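Local coordinates for purine phosphoribosyltransferase (Pyrococcus horikoshii, PDB 1VDM) that transfers phosphoribosyl groups to purine bases, as a type I phosphoribosyltransferase, at the interface of chains A and B. Sequence-based numbering; all coordinates share one arbitrary frame. Chains: chain A/B, purine phosphoribosyltransferase.

Contact 1: the interface of chains A and B. Residues chain A 17, 21, 24, 130-131; chain B 149-151.
The ring of A:Tyr131 and the carboxylate of B:Glu151 are the flat groups that meet here. Carboxylate oxygen OE2 lies at the ring's edge and in its plane, with A:Tyr131 CE2 3.7 Å away. The two planes stand 34° apart, and the carboxylate meets the ring at its edge, not over a face. The chain of B:Glu151 passes A:Tyr131 obliquely, and its CG packs 3.7 Å from the ring carbon CD2.

On the helical side, A:Lys21 crosses B:Glu151 at about a right angle. The aliphatic stem of the lysine does the touching: A:Lys21 CG lies 3.5 Å from B:Glu151 CD, the carboxyl carbon. The lysine chain turns at chi2 (55°) and then runs straight. This course brings CE to 3.4 Å from OE1 of the carboxylate. The ammonium NZ is 4.6 Å from the same OE1, so the opposite charges are near but not in contact. They may still attract at this range. The carboxylate of A:Glu24 comes near as well and would probably oppose part of that attraction. The glutamate tail thus sits between the lysine stem and the tyrosine ring.

Beside it, B:Val149 packs on helix 8-25. Its CG2 methyl lies 3.6 Å from the methyl CB of A:Ala17 and also approaches the backbone oxygen of that residue. The other methyl, CG1, is anti to the backbone N (chi1 161°) and turns to the stem of A:Lys21. B:Ile150 contributes little buried surface.

The patch is a segment of the C-terminal tail of chain B laid against helix 8-25 and the loop at 130-131 of chain A. B:Glu151 and A:Lys21 bury more surface than the other residues of this patch. The contact may help hold chains together, though the structure alone does not prove this assembly in solution. Near the tyrosine, the backbone oxygen of A:Asp130 lies 3.3 Å from CA of B:Glu151.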
loop_
_atom_site.group_PDB
_atom_site.type_symbol
_atom_site.label_atom_id
_atom_site.label_comp_id
_atom_site.label_asym_id
_atom_site.label_seq_id
_atom_site.Cartn_x
_atom_site.Cartn_y
_atom_site.Cartn_z
ATOM N N ALA A 17 11.700 -24.149 22.098
ATOM C CA ALA A 17 12.269 -25.372 22.646
ATOM C C ALA A 17 11.344 -25.943 23.713
ATOM O O ALA A 17 11.099 -27.145 23.749
ATOM C CB ALA A 17 13.633 -25.087 23.241
ATOM N N LYS A 21 8.861 -29.799 24.079
ATOM C CA LYS A 21 8.820 -30.680 25.238
ATOM C C LYS A 21 7.417 -30.678 25.847
ATOM O O LYS A 21 6.944 -31.701 26.340
ATOM C CB LYS A 21 9.845 -30.225 26.284
ATOM C CG LYS A 21 11.091 -31.080 26.333
ATOM C CD LYS A 21 11.740 -31.176 24.973
ATOM C CE LYS A 21 12.784 -32.279 24.941
ATOM N NZ LYS A 21 13.328 -32.504 23.564
ATOM N N GLU A 24 4.436 -32.976 24.399
ATOM C CA GLU A 24 4.391 -34.324 24.940
ATOM C C GLU A 24 3.503 -34.366 26.185
ATOM O O GLU A 24 2.740 -35.304 26.377
ATOM C CB GLU A 24 5.803 -34.794 25.288
ATOM C CG GLU A 24 6.769 -34.727 24.116
ATOM C CD GLU A 24 8.185 -35.159 24.480
ATOM O OE1 GLU A 24 8.869 -34.423 25.230
ATOM O OE2 GLU A 24 8.616 -36.242 24.012
ATOM N N ASP A 130 10.415 -28.347 35.635
ATOM C CA ASP A 130 10.444 -29.604 34.911
ATOM C C ASP A 130 11.062 -29.316 33.547
ATOM O O ASP A 130 11.731 -30.172 32.964
ATOM C CB ASP A 130 9.035 -30.152 34.756
ATOM C CG ASP A 130 8.314 -30.258 36.081
ATOM O OD1 ASP A 130 7.793 -29.232 36.560
ATOM O OD2 ASP A 130 8.284 -31.370 36.652
ATOM N N TYR A 131 10.841 -28.099 33.053
ATOM C CA TYR A 131 11.389 -27.667 31.769
ATOM C C TYR A 131 11.951 -26.252 31.870
ATOM O O TYR A 131 11.283 -25.348 32.368
ATOM C CB TYR A 131 10.318 -27.664 30.675
ATOM C CG TYR A 131 9.420 -28.873 30.634
ATOM C CD1 TYR A 131 8.172 -28.854 31.247
ATOM C CD2 TYR A 131 9.814 -30.037 29.978
ATOM C CE1 TYR A 131 7.338 -29.961 31.209
ATOM C CE2 TYR A 131 8.987 -31.149 29.936
ATOM C CZ TYR A 131 7.752 -31.101 30.555
ATOM O OH TYR A 131 6.940 -32.205 30.539
ATOM N N VAL B 149 16.777 -28.246 25.949
ATOM C CA VAL B 149 15.935 -28.041 27.119
ATOM C C VAL B 149 16.486 -28.955 28.211
ATOM O O VAL B 149 16.974 -30.046 27.918
ATOM C CB VAL B 149 14.464 -28.420 26.829
ATOM C CG1 VAL B 149 13.715 -28.652 28.129
ATOM C CG2 VAL B 149 13.790 -27.316 26.033
ATOM N N ILE B 150 16.438 -28.499 29.460
ATOM C CA ILE B 150 16.909 -29.298 30.582
ATOM C C ILE B 150 15.684 -29.813 31.318
ATOM O O ILE B 150 14.873 -29.026 31.805
ATOM C CB ILE B 150 17.771 -28.470 31.568
ATOM C CG1 ILE B 150 19.148 -28.184 30.972
ATOM C CG2 ILE B 150 17.933 -29.221 32.874
ATOM C CD1 ILE B 150 19.128 -27.260 29.793
ATOM N N GLU B 151 15.545 -31.134 31.382
ATOM C CA GLU B 151 14.416 -31.769 32.062
ATOM C C GLU B 151 14.913 -32.538 33.281
ATOM O O GLU B 151 16.093 -32.481 33.619
ATOM C CB GLU B 151 13.700 -32.730 31.108
ATOM C CG GLU B 151 12.940 -32.043 29.983
ATOM C CD GLU B 151 12.716 -32.945 28.779
ATOM O OE1 GLU B 151 13.704 -33.230 28.063
ATOM O OE2 GLU B 151 11.558 -33.371 28.552
#

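Contact 2: the interface of chains A and B. Residues chain A 9, 13; chain B 6, 8, 142-145.
The first half of helix 8-25 in chain A meets the loop at 142-145 of chain B, near the start of helix 8-22 in that chain. A:Trp9 and A:Arg13, one turn apart, carry the contact. The indole NE1 of A:Trp9 gives a hydrogen bond of 2.7 Å to the backbone oxygen of B:Pro143. It arrives in the carbonyl plane, on a lone pair. CG of A:Trp9 is anti to the backbone N (chi1 -173°), and the indole reaches across to chain B.

A:Arg13 NH1 grips two more backbone oxygens, B:Phe142 O at 2.8 Å and B:Glu145 O at 3.0 Å. The phenylalanine oxygen lies at the guanidinium edge, in plane. NH2 bonds to water 1 at 2.6 Å, and that water also meets B:Leu6 O. The guanidinium is steadied from its own helix, since NE bonds to A:Trp9 O at 3.2 Å. The indole NE1 of A:Trp9 lies over one guanidinium face, toward its rim. A leucine in place of A:Arg13 would probably leave the oxygens of B:Phe142 and B:Glu145 without this donor and water 1 without its link to chain A.

Within chain B, the backbone N of B:Phe142 bonds to B:Glu145 OE2, which probably steadies the loop. B:Pro143 CB packs over the centre of the B:Trp8 ring. That indole also comes near A:Trp9, with the two NE1 atoms 3.7 Å apart.

In the fold, the accepting loop follows strand 139-141 and leads into the C-terminal tail, while the donors belong to the first helix.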
loop_
_atom_site.group_PDB
_atom_site.type_symbol
_atom_site.label_atom_id
_atom_site.label_comp_id
_atom_site.label_asym_id
_atom_site.label_seq_id
_atom_site.Cartn_x
_atom_site.Cartn_y
_atom_site.Cartn_z
ATOM N N TRP A 9 15.530 -12.766 20.757
ATOM C CA TRP A 9 15.727 -13.969 19.955
ATOM C C TRP A 9 16.116 -15.151 20.849
ATOM O O TRP A 9 15.827 -16.299 20.520
ATOM C CB TRP A 9 16.791 -13.737 18.883
ATOM C CG TRP A 9 16.966 -14.872 17.879
ATOM C CD1 TRP A 9 18.143 -15.243 17.267
ATOM C CD2 TRP A 9 15.952 -15.753 17.351
ATOM N NE1 TRP A 9 17.920 -16.291 16.406
ATOM C CE2 TRP A 9 16.591 -16.626 16.434
ATOM C CE3 TRP A 9 14.574 -15.891 17.564
ATOM C CZ2 TRP A 9 15.901 -17.622 15.729
ATOM C CZ3 TRP A 9 13.879 -16.886 16.863
ATOM C CH2 TRP A 9 14.550 -17.740 15.955
ATOM N N ARG A 13 13.642 -18.332 20.939
ATOM C CA ARG A 13 14.156 -19.678 20.746
ATOM C C ARG A 13 13.966 -20.546 21.992
ATOM O O ARG A 13 13.643 -21.727 21.888
ATOM C CB ARG A 13 15.623 -19.623 20.346
ATOM C CG ARG A 13 15.827 -19.104 18.945
ATOM C CD ARG A 13 17.270 -19.193 18.538
ATOM N NE ARG A 13 18.087 -18.142 19.137
ATOM C CZ ARG A 13 19.403 -18.043 18.981
ATOM N NH1 ARG A 13 20.067 -18.934 18.250
ATOM N NH2 ARG A 13 20.056 -17.034 19.527
ATOM N N LEU B 6 25.919 -15.899 19.803
ATOM C CA LEU B 6 26.098 -14.924 18.731
ATOM C C LEU B 6 24.755 -14.405 18.205
ATOM O O LEU B 6 23.803 -15.151 18.017
ATOM C CB LEU B 6 26.878 -15.596 17.601
ATOM C CG LEU B 6 28.377 -15.688 17.897
ATOM C CD1 LEU B 6 29.200 -16.001 16.646
ATOM C CD2 LEU B 6 28.948 -14.392 18.472
ATOM N N TRP B 8 22.497 -12.146 15.178
ATOM C CA TRP B 8 22.545 -11.982 13.742
ATOM C C TRP B 8 23.371 -10.758 13.373
ATOM O O TRP B 8 24.015 -10.731 12.322
ATOM C CB TRP B 8 21.130 -11.869 13.165
ATOM C CG TRP B 8 20.483 -13.205 12.931
ATOM C CD1 TRP B 8 19.443 -13.749 13.621
ATOM C CD2 TRP B 8 20.879 -14.183 11.964
ATOM N NE1 TRP B 8 19.166 -15.013 13.151
ATOM C CE2 TRP B 8 20.036 -15.303 12.131
ATOM C CE3 TRP B 8 21.873 -14.225 10.974
ATOM C CZ2 TRP B 8 20.153 -16.462 11.344
ATOM C CZ3 TRP B 8 21.993 -15.383 10.188
ATOM C CH2 TRP B 8 21.136 -16.482 10.383
ATOM N N PHE B 142 25.043 -20.418 17.500
ATOM C CA PHE B 142 24.797 -19.432 16.458
ATOM C C PHE B 142 23.339 -18.970 16.359
ATOM O O PHE B 142 22.422 -19.646 16.835
ATOM C CB PHE B 142 25.289 -19.963 15.114
ATOM C CG PHE B 142 26.779 -20.089 15.027
ATOM C CD1 PHE B 142 27.411 -21.282 15.362
ATOM C CD2 PHE B 142 27.553 -19.016 14.610
ATOM C CE1 PHE B 142 28.798 -21.406 15.278
ATOM C CE2 PHE B 142 28.939 -19.121 14.523
ATOM C CZ PHE B 142 29.567 -20.321 14.856
ATOM N N PRO B 143 23.113 -17.798 15.741
ATOM C CA PRO B 143 21.789 -17.186 15.554
ATOM C C PRO B 143 20.760 -18.124 14.928
ATOM O O PRO B 143 19.578 -18.059 15.247
ATOM C CB PRO B 143 22.078 -15.996 14.644
ATOM C CG PRO B 143 23.488 -15.680 14.906
ATOM C CD PRO B 143 24.141 -17.023 15.030
ATOM N N TRP B 144 21.225 -18.996 14.037
ATOM C CA TRP B 144 20.359 -19.943 13.340
ATOM C C TRP B 144 20.132 -21.278 14.036
ATOM O O TRP B 144 19.394 -22.116 13.529
ATOM C CB TRP B 144 20.925 -20.200 11.949
ATOM C CG TRP B 144 22.291 -20.803 11.977
ATOM C CD1 TRP B 144 22.604 -22.120 12.172
ATOM C CD2 TRP B 144 23.535 -20.114 11.805
ATOM N NE1 TRP B 144 23.966 -22.291 12.127
ATOM C CE2 TRP B 144 24.562 -21.078 11.903
ATOM C CE3 TRP B 144 23.882 -18.782 11.575
ATOM C CZ2 TRP B 144 25.913 -20.750 11.780
ATOM C CZ3 TRP B 144 25.231 -18.454 11.451
ATOM C CH2 TRP B 144 26.226 -19.435 11.554
ATOM N N GLU B 145 20.752 -21.482 15.192
ATOM C CA GLU B 145 20.600 -22.746 15.908
ATOM C C GLU B 145 19.520 -22.738 16.979
ATOM O O GLU B 145 19.157 -21.691 17.492
ATOM C CB GLU B 145 21.936 -23.147 16.537
ATOM C CG GLU B 145 22.993 -23.527 15.521
ATOM C CD GLU B 145 24.365 -23.736 16.146
ATOM O OE1 GLU B 145 25.233 -24.352 15.478
ATOM O OE2 GLU B 145 24.575 -23.280 17.297
HETATM O O HOH W 1 22.565 -17.198 18.766
#

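Contact 1 and contact 2 lie about 19 Å apart, measured between the centres of their C-alpha atoms. Both use helix 8-25 of chain A: contact 2 its first turns, contact 1 its later ones. From chain B both draw on one C-terminal stretch, the loop at 142-145 and then residues 149-151. The tail thus appears to run along the helix from one patch to the other. Contact 2 supplies directional bonds to backbone oxygens, whereas the residues described for contact 1 meet mostly through packing. The whole interface is not an exact two-fold. The deposited assembly holds twelve copies, and such tail-to-helix contacts may help build it.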